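Local coordinates for ATP-dependent DNA helicase PIF1 (Candida albicans, PDB 7OTJ), which hydrolyses ATP to unwind DNA in the 5'-3' direction and is thought to resolve G-quadruplexes and help keep the nuclear and mitochondrial genomes stable, at residues 264-269 against 436-441; 219-224 against 487-492. All coordinates share one frame; numbering follows the deposited sequence.

Contact 1: residues 264-269 against 436-441; sequences VDTGIL and LVSRIQ
Leu436 lies across the end of strand 264-267, where Ile268 and Leu269 pack against different parts of its side chain. Its CD2 branch meets Ile268 CD1 at 4.0 Å. Its CB receives the fork of Leu269, with Leu269 CG 3.8 Å away. Leu269 reaches one residue further: its CD1 comes to 3.6 Å from Val437 CG2, the side chains crossing at about a right angle. Backbone closes the same corner, because Leu436 O accepts from Ile268 N and, weakly, from Leu269 N. Gly267 has no side chain, and here the CA atoms of the two strands come closest, Gly267 CA 4.0 Å from Val437 CA. Val437, Arg439 and Asp265 share a face, which Leu278 of helix 273-279 covers. There Arg439 NE binds Asp265 OD1 at 2.9 Å and Arg439 NH2 binds Asp265 OD2 at 2.8 Å, a side-on salt bridge with planes 19° apart. Arg439 CG, anti to the backbone N (chi1 166°), lies beside Asp265 OD1, and the bend at chi3 brings NE to the carboxylate. NH1 goes to Ala283 O, and Ser263 OG also binds Asp265 OD1. On the other face Val264 CB packs near Ile440 CB, and Thr266 OG1 rests 3.4 Å from Ser438 CB, while Ser438 OG turns to Gln425. Paired backbone bonds join Val264 with Ile440 and Thr266 with Ser438. This antiparallel pair ends beside a classic beta bulge, Leu436 and Val437 against Thr428. The sheet is consistent with the SH3-like 2B domain of Pif1 helicases.

Contact 2: residues 219-224 against 487-492; sequences CRLSRP and AGLQVL
Leu221 to Pro224 run over Leu489 to Leu492, an edge strand of the four-stranded parallel sheet in the second RecA-like domain of the helicase. The strand lies in a region predicted to bind DNA. The loop follows helix 212-219, and residues 221-224 run at 89° to the direction of 487-492. Cys219 O accepts from both the N and the OG of Ser222. Leu221 points inward and is buried. Its CD1 touches Leu489 CD2 at 3.7 Å, the side chains crossing at about a right angle, and its CB packs against Val491 CG2. Leu221 O accepts from Val491 N at 3.1 Å, with the donor well above the carbonyl plane. Gln490 CA makes a CA-H...O contact with the same oxygen. Ser222 CB lies 3.5 Å from Val491 O. Ser222 O is the acceptor for the Gln490 amide, NE2 at 2.9 Å in a nearly straight bond of 176°. Gln490 CG is anti to the backbone N (chi1 174°), and the chain stays extended beyond it to reach the loop. Arg223 bends back at chi2 and chi3, and its NH2 bonds to Arg486 O, just before the strand segment. Its own carbonyl O lies 3.4 Å from Gln490 CG. The CB of Pro224 is directed away from the strand; its CA lies 3.4 Å from Gln490 NE2.

In the fold
Contact 1 and contact 2 hold different parts of the helicase. Their centres are about 44 Å apart, and they do not touch. Along the chain, contact 1 is nested inside the loop closed by contact 2. Both are partly buried and lie far from the chain centre. Contact 1 is a regular strand pair within an antiparallel sheet, with a salt bridge on one face. Contact 2 joins a loop to the edge of a parallel sheet through few bonds, and one of them comes from a side-chain amide. Contact 2 is the one nearer the nucleotide: Leu489 is about 13 Å from the tetrafluoroaluminate, side chain to ion.

Contact 1: residues 264-269 against 436-441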
loop_
_atom_site.group_PDB
_atom_site.type_symbol
_atom_site.label_atom_id
_atom_site.label_comp_id
_atom_site.label_asym_id
_atom_site.label_seq_id
_atom_site.Cartn_x
_atom_site.Cartn_y
_atom_site.Cartn_z
ATOM N N VAL A 264 -21.857 -9.795 8.655
ATOM C CA VAL A 264 -22.544 -11.054 8.395
ATOM C C VAL A 264 -21.550 -11.966 7.691
ATOM O O VAL A 264 -21.157 -11.705 6.552
ATOM C CB VAL A 264 -23.807 -10.851 7.551
ATOM C CG1 VAL A 264 -24.500 -12.187 7.319
ATOM C CG2 VAL A 264 -24.740 -9.854 8.227
ATOM N N ASP A 265 -21.122 -13.018 8.382
ATOM C CA ASP A 265 -20.094 -13.931 7.897
ATOM C C ASP A 265 -20.722 -15.283 7.590
ATOM O O ASP A 265 -21.282 -15.926 8.484
ATOM C CB ASP A 265 -18.972 -14.074 8.926
ATOM C CG ASP A 265 -18.102 -12.829 9.018
ATOM O OD1 ASP A 265 -18.353 -11.869 8.259
ATOM O OD2 ASP A 265 -17.163 -12.810 9.845
ATOM N N THR A 266 -20.633 -15.707 6.331
ATOM C CA THR A 266 -21.129 -17.004 5.897
ATOM C C THR A 266 -20.049 -17.709 5.086
ATOM O O THR A 266 -19.036 -17.114 4.706
ATOM C CB THR A 266 -22.413 -16.867 5.069
ATOM O OG1 THR A 266 -22.188 -15.959 3.982
ATOM C CG2 THR A 266 -23.538 -16.340 5.924
ATOM N N GLY A 267 -20.271 -18.994 4.817
ATOM C CA GLY A 267 -19.351 -19.745 3.985
ATOM C C GLY A 267 -19.518 -21.250 4.042
ATOM O O GLY A 267 -20.012 -21.795 5.035
ATOM N N ILE A 268 -19.101 -21.931 2.975
ATOM C CA ILE A 268 -19.217 -23.381 2.880
ATOM C C ILE A 268 -17.905 -24.086 3.215
ATOM O O ILE A 268 -17.806 -25.306 3.063
ATOM C CB ILE A 268 -19.721 -23.804 1.490
ATOM C CG1 ILE A 268 -18.731 -23.368 0.406
ATOM C CG2 ILE A 268 -21.118 -23.246 1.231
ATOM C CD1 ILE A 268 -19.174 -23.711 -0.995
ATOM N N LEU A 269 -16.901 -23.350 3.667
ATOM C CA LEU A 269 -15.682 -23.996 4.120
ATOM C C LEU A 269 -15.854 -24.521 5.544
ATOM O O LEU A 269 -16.579 -23.931 6.348
ATOM C CB LEU A 269 -14.507 -23.027 4.084
ATOM C CG LEU A 269 -13.897 -22.597 2.755
ATOM C CD1 LEU A 269 -12.670 -21.744 3.065
ATOM C CD2 LEU A 269 -13.547 -23.794 1.854
ATOM N N LEU A 436 -16.653 -19.463 -1.445
ATOM C CA LEU A 436 -16.338 -20.356 -0.339
ATOM C C LEU A 436 -16.505 -19.678 1.013
ATOM O O LEU A 436 -16.923 -20.327 1.980
ATOM C CB LEU A 436 -14.908 -20.887 -0.488
ATOM C CG LEU A 436 -14.567 -21.590 -1.815
ATOM C CD1 LEU A 436 -13.109 -22.016 -1.862
ATOM C CD2 LEU A 436 -15.471 -22.789 -2.065
ATOM N N VAL A 437 -16.228 -18.379 1.088
ATOM C CA VAL A 437 -16.405 -17.588 2.298
ATOM C C VAL A 437 -16.950 -16.229 1.882
ATOM O O VAL A 437 -16.535 -15.675 0.859
ATOM C CB VAL A 437 -15.084 -17.432 3.081
ATOM C CG1 VAL A 437 -15.272 -16.482 4.234
ATOM C CG2 VAL A 437 -14.600 -18.771 3.591
ATOM N N SER A 438 -17.911 -15.710 2.654
ATOM C CA SER A 438 -18.506 -14.407 2.388
ATOM C C SER A 438 -18.546 -13.566 3.660
ATOM O O SER A 438 -18.924 -14.057 4.729
ATOM C CB SER A 438 -19.917 -14.564 1.821
ATOM O OG SER A 438 -20.501 -13.303 1.551
ATOM N N ARG A 439 -18.195 -12.288 3.529
ATOM C CA ARG A 439 -18.359 -11.320 4.607
ATOM C C ARG A 439 -19.014 -10.070 4.048
ATOM O O ARG A 439 -18.528 -9.493 3.070
ATOM C CB ARG A 439 -17.030 -10.940 5.274
ATOM C CG ARG A 439 -17.160 -9.686 6.147
ATOM C CD ARG A 439 -15.934 -9.424 7.001
ATOM N NE ARG A 439 -15.802 -10.403 8.071
ATOM C CZ ARG A 439 -14.731 -10.529 8.842
ATOM N NH1 ARG A 439 -13.685 -9.725 8.709
ATOM N NH2 ARG A 439 -14.704 -11.493 9.760
ATOM N N ILE A 440 -20.103 -9.646 4.681
ATOM C CA ILE A 440 -20.826 -8.444 4.291
ATOM C C ILE A 440 -20.608 -7.416 5.387
ATOM O O ILE A 440 -20.897 -7.674 6.563
ATOM C CB ILE A 440 -22.319 -8.726 4.065
ATOM C CG1 ILE A 440 -22.493 -9.759 2.946
ATOM C CG2 ILE A 440 -23.059 -7.437 3.734
ATOM C CD1 ILE A 440 -23.931 -10.141 2.669
ATOM N N GLN A 441 -20.076 -6.260 5.002
ATOM C CA GLN A 441 -19.751 -5.193 5.934
ATOM C C GLN A 441 -19.675 -3.896 5.145
ATOM O O GLN A 441 -19.454 -3.904 3.932
ATOM C CB GLN A 441 -18.426 -5.475 6.655
ATOM C CG GLN A 441 -17.988 -4.413 7.660
ATOM C CD GLN A 441 -18.901 -4.336 8.866
ATOM O OE1 GLN A 441 -19.974 -3.730 8.813
ATOM N NE2 GLN A 441 -18.481 -4.956 9.963
#

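Contact 2: residues 219-224 against 487-492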
loop_
_atom_site.group_PDB
_atom_site.type_symbol
_atom_site.label_atom_id
_atom_site.label_comp_id
_atom_site.label_asym_id
_atom_site.label_seq_id
_atom_site.Cartn_x
_atom_site.Cartn_y
_atom_site.Cartn_z
ATOM N N CYS A 219 14.509 14.633 18.306
ATOM C CA CYS A 219 13.923 14.679 19.640
ATOM C C CYS A 219 13.239 16.013 19.894
ATOM O O CYS A 219 12.224 16.065 20.599
ATOM C CB CYS A 219 14.994 14.402 20.694
ATOM S SG CYS A 219 15.562 12.682 20.727
ATOM N N ARG A 220 13.722 17.085 19.262
ATOM C CA ARG A 220 13.091 18.386 19.427
ATOM C C ARG A 220 11.690 18.414 18.830
ATOM O O ARG A 220 10.889 19.280 19.200
ATOM C CB ARG A 220 13.956 19.482 18.790
ATOM C CG ARG A 220 15.328 19.654 19.439
ATOM C CD ARG A 220 15.778 21.109 19.400
ATOM N NE ARG A 220 16.532 21.433 18.201
ATOM C CZ ARG A 220 17.780 21.880 18.193
ATOM N NH1 ARG A 220 18.433 22.131 19.316
ATOM N NH2 ARG A 220 18.387 22.091 17.028
ATOM N N LEU A 221 11.370 17.474 17.941
ATOM C CA LEU A 221 10.056 17.389 17.317
ATOM C C LEU A 221 9.014 16.704 18.198
ATOM O O LEU A 221 7.868 16.548 17.763
ATOM C CB LEU A 221 10.162 16.666 15.975
ATOM C CG LEU A 221 11.070 17.365 14.964
ATOM C CD1 LEU A 221 11.098 16.597 13.648
ATOM C CD2 LEU A 221 10.635 18.812 14.751
ATOM N N SER A 222 9.387 16.256 19.400
ATOM C CA SER A 222 8.419 15.727 20.360
ATOM C C SER A 222 7.340 16.733 20.752
ATOM O O SER A 222 6.342 16.329 21.359
ATOM C CB SER A 222 9.132 15.232 21.618
ATOM O OG SER A 222 9.809 16.289 22.261
ATOM N N ARG A 223 7.522 18.017 20.455
ATOM C CA ARG A 223 6.523 19.013 20.817
ATOM C C ARG A 223 5.183 18.670 20.173
ATOM O O ARG A 223 5.145 18.192 19.036
ATOM C CB ARG A 223 6.958 20.417 20.392
ATOM C CG ARG A 223 7.693 20.468 19.065
ATOM C CD ARG A 223 6.963 21.324 18.045
ATOM N NE ARG A 223 6.463 20.515 16.939
ATOM C CZ ARG A 223 7.084 20.367 15.779
ATOM N NH1 ARG A 223 8.239 20.961 15.530
ATOM N NH2 ARG A 223 6.526 19.616 14.839
ATOM N N PRO A 224 4.078 18.842 20.894
ATOM C CA PRO A 224 2.751 18.607 20.308
ATOM C C PRO A 224 2.508 19.459 19.069
ATOM O O PRO A 224 2.948 20.607 18.979
ATOM C CB PRO A 224 1.789 18.977 21.443
ATOM C CG PRO A 224 2.593 19.804 22.391
ATOM C CD PRO A 224 3.995 19.291 22.291
ATOM N N ALA A 487 7.449 21.063 10.711
ATOM C CA ALA A 487 6.388 21.764 11.429
ATOM C C ALA A 487 5.110 20.940 11.500
ATOM O O ALA A 487 4.287 21.159 12.395
ATOM C CB ALA A 487 6.101 23.119 10.787
ATOM N N GLY A 488 4.905 20.014 10.563
ATOM C CA GLY A 488 3.742 19.157 10.671
ATOM C C GLY A 488 4.087 17.744 11.091
ATOM O O GLY A 488 3.325 16.813 10.831
ATOM N N LEU A 489 5.203 17.581 11.798
ATOM C CA LEU A 489 5.656 16.269 12.246
ATOM C C LEU A 489 5.959 16.304 13.735
ATOM O O LEU A 489 6.701 17.173 14.200
ATOM C CB LEU A 489 6.907 15.828 11.478
ATOM C CG LEU A 489 7.710 14.674 12.084
ATOM C CD1 LEU A 489 6.937 13.371 11.996
ATOM C CD2 LEU A 489 9.053 14.556 11.397
ATOM N N GLN A 490 5.421 15.335 14.471
ATOM C CA GLN A 490 5.767 15.113 15.868
ATOM C C GLN A 490 6.360 13.720 16.004
ATOM O O GLN A 490 5.778 12.744 15.519
ATOM C CB GLN A 490 4.546 15.262 16.785
ATOM C CG GLN A 490 4.831 14.884 18.236
ATOM C CD GLN A 490 3.590 14.908 19.109
ATOM O OE1 GLN A 490 2.510 14.495 18.691
ATOM N NE2 GLN A 490 3.740 15.403 20.332
ATOM N N VAL A 491 7.504 13.623 16.674
ATOM C CA VAL A 491 8.222 12.366 16.841
ATOM C C VAL A 491 8.219 12.009 18.319
ATOM O O VAL A 491 8.683 12.795 19.157
ATOM C CB VAL A 491 9.658 12.445 16.303
ATOM C CG1 VAL A 491 10.379 11.119 16.531
ATOM C CG2 VAL A 491 9.655 12.806 14.821
ATOM N N LEU A 492 7.676 10.842 18.642
ATOM C CA LEU A 492 7.652 10.341 20.006
ATOM C C LEU A 492 8.610 9.164 20.147
ATOM O O LEU A 492 8.673 8.291 19.274
ATOM C CB LEU A 492 6.234 9.920 20.412
ATOM C CG LEU A 492 5.158 11.013 20.374
ATOM C CD1 LEU A 492 3.798 10.436 20.731
ATOM C CD2 LEU A 492 5.508 12.176 21.289
#